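Local structure of putative dehydrogenase (Pseudarthrobacter phenanthrenivorans, 6A3F) at residues H213-A218 with Y384-I389; K164-G169 with G304-N309. The protein catalyses the NAD(+)-dependent oxidation of levoglucosan to 3-dehydrolevoglucosan, acting as a homotetramer of the Gfo/Idh/MocA family. One frame throughout, in Å; residues are numbered along the deposited sequence.

Interaction 1: H213-A218 with Y384-I389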
loop_
_atom_site.group_PDB
_atom_site.type_symbol
_atom_site.label_atom_id
_atom_site.label_comp_id
_atom_site.label_asym_id
_atom_site.label_seq_id
_atom_site.Cartn_x
_atom_site.Cartn_y
_atom_site.Cartn_z
ATOM N N HIS B 213 -2.091 -17.919 -17.744
ATOM C CA HIS B 213 -1.337 -16.639 -17.751
ATOM C C HIS B 213 -0.183 -16.693 -16.735
ATOM O O HIS B 213 0.966 -16.250 -16.993
ATOM C CB HIS B 213 -2.279 -15.461 -17.463
ATOM C CG HIS B 213 -3.186 -15.084 -18.576
ATOM N ND1 HIS B 213 -2.712 -14.697 -19.773
ATOM C CD2 HIS B 213 -4.549 -14.967 -18.631
ATOM C CE1 HIS B 213 -3.742 -14.387 -20.559
ATOM N NE2 HIS B 213 -4.885 -14.545 -19.883
ATOM N N VAL B 214 -0.478 -17.240 -15.564
ATOM C CA VAL B 214 0.502 -17.350 -14.485
ATOM C C VAL B 214 1.555 -18.397 -14.840
ATOM O O VAL B 214 2.742 -18.198 -14.553
ATOM C CB VAL B 214 -0.150 -17.653 -13.127
ATOM C CG1 VAL B 214 0.886 -17.740 -11.997
ATOM C CG2 VAL B 214 -1.182 -16.579 -12.819
ATOM N N ILE B 215 1.128 -19.522 -15.412
ATOM C CA ILE B 215 2.070 -20.574 -15.835
ATOM C C ILE B 215 3.044 -20.030 -16.880
ATOM O O ILE B 215 4.257 -20.278 -16.761
ATOM C CB ILE B 215 1.298 -21.824 -16.335
ATOM C CG1 ILE B 215 0.558 -22.465 -15.158
ATOM C CG2 ILE B 215 2.197 -22.807 -17.032
ATOM C CD1 ILE B 215 -0.485 -23.446 -15.594
ATOM N N ASP B 216 2.555 -19.209 -17.821
ATOM C CA ASP B 216 3.416 -18.586 -18.818
ATOM C C ASP B 216 4.462 -17.716 -18.130
ATOM O O ASP B 216 5.694 -17.789 -18.457
ATOM C CB ASP B 216 2.660 -17.767 -19.881
ATOM C CG ASP B 216 3.616 -17.039 -20.814
ATOM O OD1 ASP B 216 4.250 -17.696 -21.691
ATOM O OD2 ASP B 216 3.835 -15.812 -20.615
ATOM N N MET B 217 4.021 -16.944 -17.133
ATOM C CA MET B 217 4.984 -16.135 -16.352
ATOM C C MET B 217 6.015 -17.004 -15.630
ATOM O O MET B 217 7.149 -16.603 -15.573
ATOM C CB MET B 217 4.290 -15.239 -15.320
ATOM C CG MET B 217 3.624 -14.094 -15.954
ATOM S SD MET B 217 2.901 -12.901 -14.747
ATOM C CE MET B 217 1.919 -11.969 -15.919
ATOM N N ALA B 218 5.615 -18.119 -15.046
ATOM C CA ALA B 218 6.542 -19.015 -14.357
ATOM C C ALA B 218 7.577 -19.557 -15.354
ATOM O O ALA B 218 8.765 -19.615 -15.036
ATOM C CB ALA B 218 5.812 -20.110 -13.678
ATOM N N TYR B 384 1.666 -24.973 -26.464
ATOM C CA TYR B 384 1.547 -26.401 -26.316
ATOM C C TYR B 384 2.180 -26.894 -24.999
ATOM O O TYR B 384 1.558 -27.719 -24.337
ATOM C CB TYR B 384 2.141 -27.065 -27.563
ATOM C CG TYR B 384 2.198 -28.573 -27.519
ATOM C CD1 TYR B 384 1.179 -29.319 -26.947
ATOM C CD2 TYR B 384 3.266 -29.258 -28.091
ATOM C CE1 TYR B 384 1.233 -30.709 -26.901
ATOM C CE2 TYR B 384 3.351 -30.644 -28.023
ATOM C CZ TYR B 384 2.314 -31.371 -27.459
ATOM O OH TYR B 384 2.405 -32.734 -27.420
ATOM N N GLN B 385 3.346 -26.350 -24.586
ATOM C CA GLN B 385 3.960 -26.713 -23.321
ATOM C C GLN B 385 3.014 -26.369 -22.161
ATOM O O GLN B 385 2.906 -27.118 -21.189
ATOM C CB GLN B 385 5.315 -26.020 -23.132
ATOM C CG GLN B 385 6.027 -26.461 -21.852
ATOM C CD GLN B 385 6.376 -27.935 -21.858
ATOM O OE1 GLN B 385 7.335 -28.347 -22.512
ATOM N NE2 GLN B 385 5.609 -28.739 -21.143
ATOM N N VAL B 386 2.328 -25.230 -22.239
ATOM C CA VAL B 386 1.365 -24.894 -21.213
ATOM C C VAL B 386 0.209 -25.907 -21.236
ATOM O O VAL B 386 -0.256 -26.357 -20.165
ATOM C CB VAL B 386 0.879 -23.436 -21.373
ATOM C CG1 VAL B 386 -0.310 -23.126 -20.471
ATOM C CG2 VAL B 386 2.034 -22.477 -21.109
ATOM N N ALA B 387 -0.280 -26.250 -22.422
ATOM C CA ALA B 387 -1.374 -27.265 -22.493
ATOM C C ALA B 387 -0.944 -28.590 -21.845
ATOM O O ALA B 387 -1.796 -29.265 -21.191
ATOM C CB ALA B 387 -1.809 -27.456 -23.931
ATOM N N LEU B 388 0.337 -28.954 -21.997
ATOM C CA LEU B 388 0.899 -30.199 -21.411
ATOM C C LEU B 388 0.950 -30.043 -19.896
ATOM O O LEU B 388 0.635 -30.983 -19.165
ATOM C CB LEU B 388 2.294 -30.518 -21.958
ATOM C CG LEU B 388 2.368 -31.002 -23.411
ATOM C CD1 LEU B 388 3.808 -31.131 -23.861
ATOM C CD2 LEU B 388 1.633 -32.333 -23.592
ATOM N N ILE B 389 1.245 -28.817 -19.425
ATOM C CA ILE B 389 1.247 -28.580 -17.985
ATOM C C ILE B 389 -0.171 -28.695 -17.457
ATOM O O ILE B 389 -0.370 -29.318 -16.436
ATOM C CB ILE B 389 1.846 -27.209 -17.642
ATOM C CG1 ILE B 389 3.361 -27.204 -17.852
ATOM C CG2 ILE B 389 1.456 -26.831 -16.237
ATOM C CD1 ILE B 389 3.929 -25.809 -18.059
#
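Beside I215, which packs on V386 and I389, D216 OD1 makes a salt bridge with R154 NH2. The contact is helix-on-helix packing in a Gfo/Idh/MocA dehydrogenase. Helix 206-221, which carries substrate-binding residues, lies against the late helix 380-399. No hydrogen bond joins the two segments. The backbones come close, with the CA atoms of I215 and V386 6.9 Å apart. I215 is the one residue of its segment that reaches across in force.

The two isoleucines have the same rotamer and lie alongside each other head to tail, so each CG2 meets the other's CD1. I215 CG2 rests 3.6 Å from I389 CD1. With chi1 at -67°, I215 CG1 sits beside the backbone N and CG2 anti to it, and both branches reach I389. V386 offers one methyl: its CG2 lies 4.1 Å from I215 CG2, the two side chains crossing at a slant. F225 of strand 225-233 touches both isoleucines and T212 touches V386; all three contact residues are buried.

Polar side chains at the margin bond other parts of the chain. Q385 bonds the C-terminal tail, through NE2 to P406 O and through OE1 to I408 N. Y384 and A387 pack on helix 130-141. Helix 380-399 thus touches helix 130-141 as well as helix 206-221, consistent with a place at the domain boundary.

The CB of H213 is directed away from helix 380-399. H213 binds levoglucosan, and its ring meets that of Y153 edge-to-face. It also touches K124, which binds both levoglucosan and NADH. Its carbonyl O accepts M217 N at 3.1 Å in the helix. I215 CD1 completes the isoleucine pairing, 4.0 Å from I389 CG2.

Interaction 2: K164-G169 with G304-N309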
loop_
_atom_site.group_PDB
_atom_site.type_symbol
_atom_site.label_atom_id
_atom_site.label_comp_id
_atom_site.label_asym_id
_atom_site.label_seq_id
_atom_site.Cartn_x
_atom_site.Cartn_y
_atom_site.Cartn_z
ATOM N N LYS B 164 14.517 -8.920 -16.700
ATOM C CA LYS B 164 15.802 -8.275 -16.908
ATOM C C LYS B 164 16.659 -8.453 -15.643
ATOM O O LYS B 164 17.854 -8.838 -15.732
ATOM C CB LYS B 164 15.632 -6.808 -17.272
ATOM C CG LYS B 164 16.951 -6.041 -17.343
ATOM C CD LYS B 164 16.830 -4.562 -17.318
ATOM C CE LYS B 164 18.149 -3.877 -17.659
ATOM N NZ LYS B 164 18.017 -2.397 -17.713
ATOM N N TYR B 165 16.078 -8.164 -14.478
ATOM C CA TYR B 165 16.756 -8.333 -13.221
ATOM C C TYR B 165 17.217 -9.773 -13.056
ATOM O O TYR B 165 18.333 -10.025 -12.621
ATOM C CB TYR B 165 15.876 -8.001 -12.003
ATOM C CG TYR B 165 15.434 -6.561 -11.846
ATOM C CD1 TYR B 165 16.075 -5.486 -12.446
ATOM C CD2 TYR B 165 14.305 -6.274 -11.079
ATOM C CE1 TYR B 165 15.664 -4.174 -12.226
ATOM C CE2 TYR B 165 13.852 -4.976 -10.891
ATOM C CZ TYR B 165 14.532 -3.918 -11.465
ATOM O OH TYR B 165 14.075 -2.641 -11.284
ATOM N N ILE B 166 16.330 -10.720 -13.333
ATOM C CA ILE B 166 16.678 -12.144 -13.164
ATOM C C ILE B 166 17.851 -12.534 -14.073
ATOM O O ILE B 166 18.817 -13.157 -13.602
ATOM C CB ILE B 166 15.452 -13.021 -13.422
ATOM C CG1 ILE B 166 14.448 -12.795 -12.289
ATOM C CG2 ILE B 166 15.861 -14.492 -13.535
ATOM C CD1 ILE B 166 13.057 -13.295 -12.597
ATOM N N GLU B 167 17.765 -12.137 -15.332
ATOM C CA GLU B 167 18.779 -12.525 -16.347
ATOM C C GLU B 167 20.156 -11.935 -16.008
ATOM O O GLU B 167 21.207 -12.535 -16.294
ATOM C CB GLU B 167 18.302 -12.076 -17.730
ATOM C CG GLU B 167 17.221 -12.953 -18.333
ATOM C CD GLU B 167 17.406 -14.474 -18.244
ATOM O OE1 GLU B 167 16.571 -15.155 -17.575
ATOM O OE2 GLU B 167 18.398 -14.997 -18.830
ATOM N N GLU B 168 20.162 -10.730 -15.479
ATOM C CA GLU B 168 21.387 -10.063 -15.030
ATOM C C GLU B 168 22.014 -10.702 -13.796
ATOM O O GLU B 168 23.119 -10.326 -13.458
ATOM C CB GLU B 168 21.108 -8.633 -14.590
ATOM C CG GLU B 168 21.054 -7.652 -15.711
ATOM C CD GLU B 168 20.890 -6.233 -15.172
ATOM O OE1 GLU B 168 21.048 -6.001 -13.916
ATOM O OE2 GLU B 168 20.603 -5.390 -16.005
ATOM N N GLY B 169 21.357 -11.571 -13.042
ATOM C CA GLY B 169 21.923 -12.039 -11.841
ATOM C C GLY B 169 21.613 -11.148 -10.637
ATOM O O GLY B 169 22.070 -11.449 -9.541
ATOM N N GLY B 304 18.006 -11.654 -3.598
ATOM C CA GLY B 304 16.933 -10.674 -3.629
ATOM C C GLY B 304 15.593 -11.312 -3.944
ATOM O O GLY B 304 15.479 -12.535 -4.117
ATOM N N SER B 305 14.568 -10.464 -3.978
ATOM C CA SER B 305 13.197 -10.922 -4.211
ATOM C C SER B 305 12.475 -9.903 -5.118
ATOM O O SER B 305 12.822 -8.698 -5.171
ATOM C CB SER B 305 12.451 -11.085 -2.895
ATOM O OG SER B 305 12.982 -12.043 -2.009
ATOM N N ILE B 306 11.444 -10.373 -5.854
ATOM C CA ILE B 306 10.686 -9.582 -6.771
ATOM C C ILE B 306 9.207 -9.919 -6.564
ATOM O O ILE B 306 8.885 -11.083 -6.474
ATOM C CB ILE B 306 11.052 -9.842 -8.238
ATOM C CG1 ILE B 306 12.542 -9.569 -8.515
ATOM C CG2 ILE B 306 10.169 -9.029 -9.162
ATOM C CD1 ILE B 306 13.014 -10.168 -9.810
ATOM N N VAL B 307 8.376 -8.882 -6.463
ATOM C CA VAL B 307 6.936 -9.040 -6.252
ATOM C C VAL B 307 6.227 -8.189 -7.298
ATOM O O VAL B 307 6.633 -7.036 -7.555
ATOM C CB VAL B 307 6.543 -8.620 -4.816
ATOM C CG1 VAL B 307 5.026 -8.489 -4.648
ATOM C CG2 VAL B 307 7.120 -9.592 -3.804
ATOM N N PHE B 308 5.138 -8.701 -7.867
ATOM C CA PHE B 308 4.393 -7.994 -8.892
ATOM C C PHE B 308 2.902 -8.197 -8.620
ATOM O O PHE B 308 2.510 -9.261 -8.141
ATOM C CB PHE B 308 4.689 -8.536 -10.297
ATOM C CG PHE B 308 3.816 -8.000 -11.405
ATOM C CD1 PHE B 308 3.931 -6.681 -11.830
ATOM C CD2 PHE B 308 2.913 -8.817 -12.062
ATOM C CE1 PHE B 308 3.119 -6.178 -12.829
ATOM C CE2 PHE B 308 2.135 -8.312 -13.095
ATOM C CZ PHE B 308 2.248 -7.011 -13.490
ATOM N N ASN B 309 2.121 -7.173 -8.945
ATOM C CA ASN B 309 0.648 -7.134 -8.820
ATOM C C ASN B 309 0.086 -6.366 -10.026
ATOM O O ASN B 309 0.233 -5.139 -10.129
ATOM C CB ASN B 309 0.200 -6.514 -7.503
ATOM C CG ASN B 309 -1.271 -6.149 -7.426
ATOM O OD1 ASN B 309 -2.072 -6.669 -8.212
ATOM N ND2 ASN B 309 -1.662 -5.370 -6.402
#
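I306 CD1 is the single atom through which the strand reaches Y165 and I166 of the helix. It lies 3.9 Å from I166 CG1 and 4.2 Å from I166 CD1. It is also 4.2 Å from Y165 CB, and it comes to the tyrosine ring at the edge, near the ring plane. The I306 chain is extended at its outer bond (chi2 164°), which carries CD1 out from the sheet to the helix. The side chains of I166 and I306 cross at a slant, with I166 CG1 and CD1 both near I306 CD1.

Around these three side chains, L316 of the adjacent strand 315-320 touches both Y165 and I306. V318 packs on Y165, I299 on I166, and A162 and I171 on I306. F308, two residues further along the strand, meets A158 and V159 of the same helix and F297 of strand 294-301. I306 is held by backbone bonds to I299, while S305 bonds to A319.

The far end of Y165 is fixed from another chain: its OH bonds D326 O of a second subunit. K164 NZ makes a salt bridge to D326 OD2 of that subunit. The helix ends in a Schellman motif, with G169 N bonded to I166 O at 3.0 Å and a positive phi of 88° at G169. Strand 304-309 reaches a third subunit, where S305 OG bonds H289 O. This is a helix laid on the mixed sheet of the C-terminal alpha/beta domain, the sheet layer characteristic of Gfo/Idh/MocA enzymes.

In the fold
The chain first builds the N-terminal Rossmann domain, then enters helix 157-167 with segment 164-169. Segment 213-218 follows on helix 206-221. Strand 304-309 then returns to helix 157-167, so interaction 2 closes a loop of 134 residues. Segment 384-389 comes last and closes a loop of 165 residues in interaction 1. The two loops cross rather than nest. Their centres are 19 Å apart, and their nearest atoms about 5 Å, without touching. Interaction 2 ties a helix to the mixed sheet near subunit contacts. Interaction 1 ties a substrate-site helix to the late helix that borders the nucleotide-binding domain.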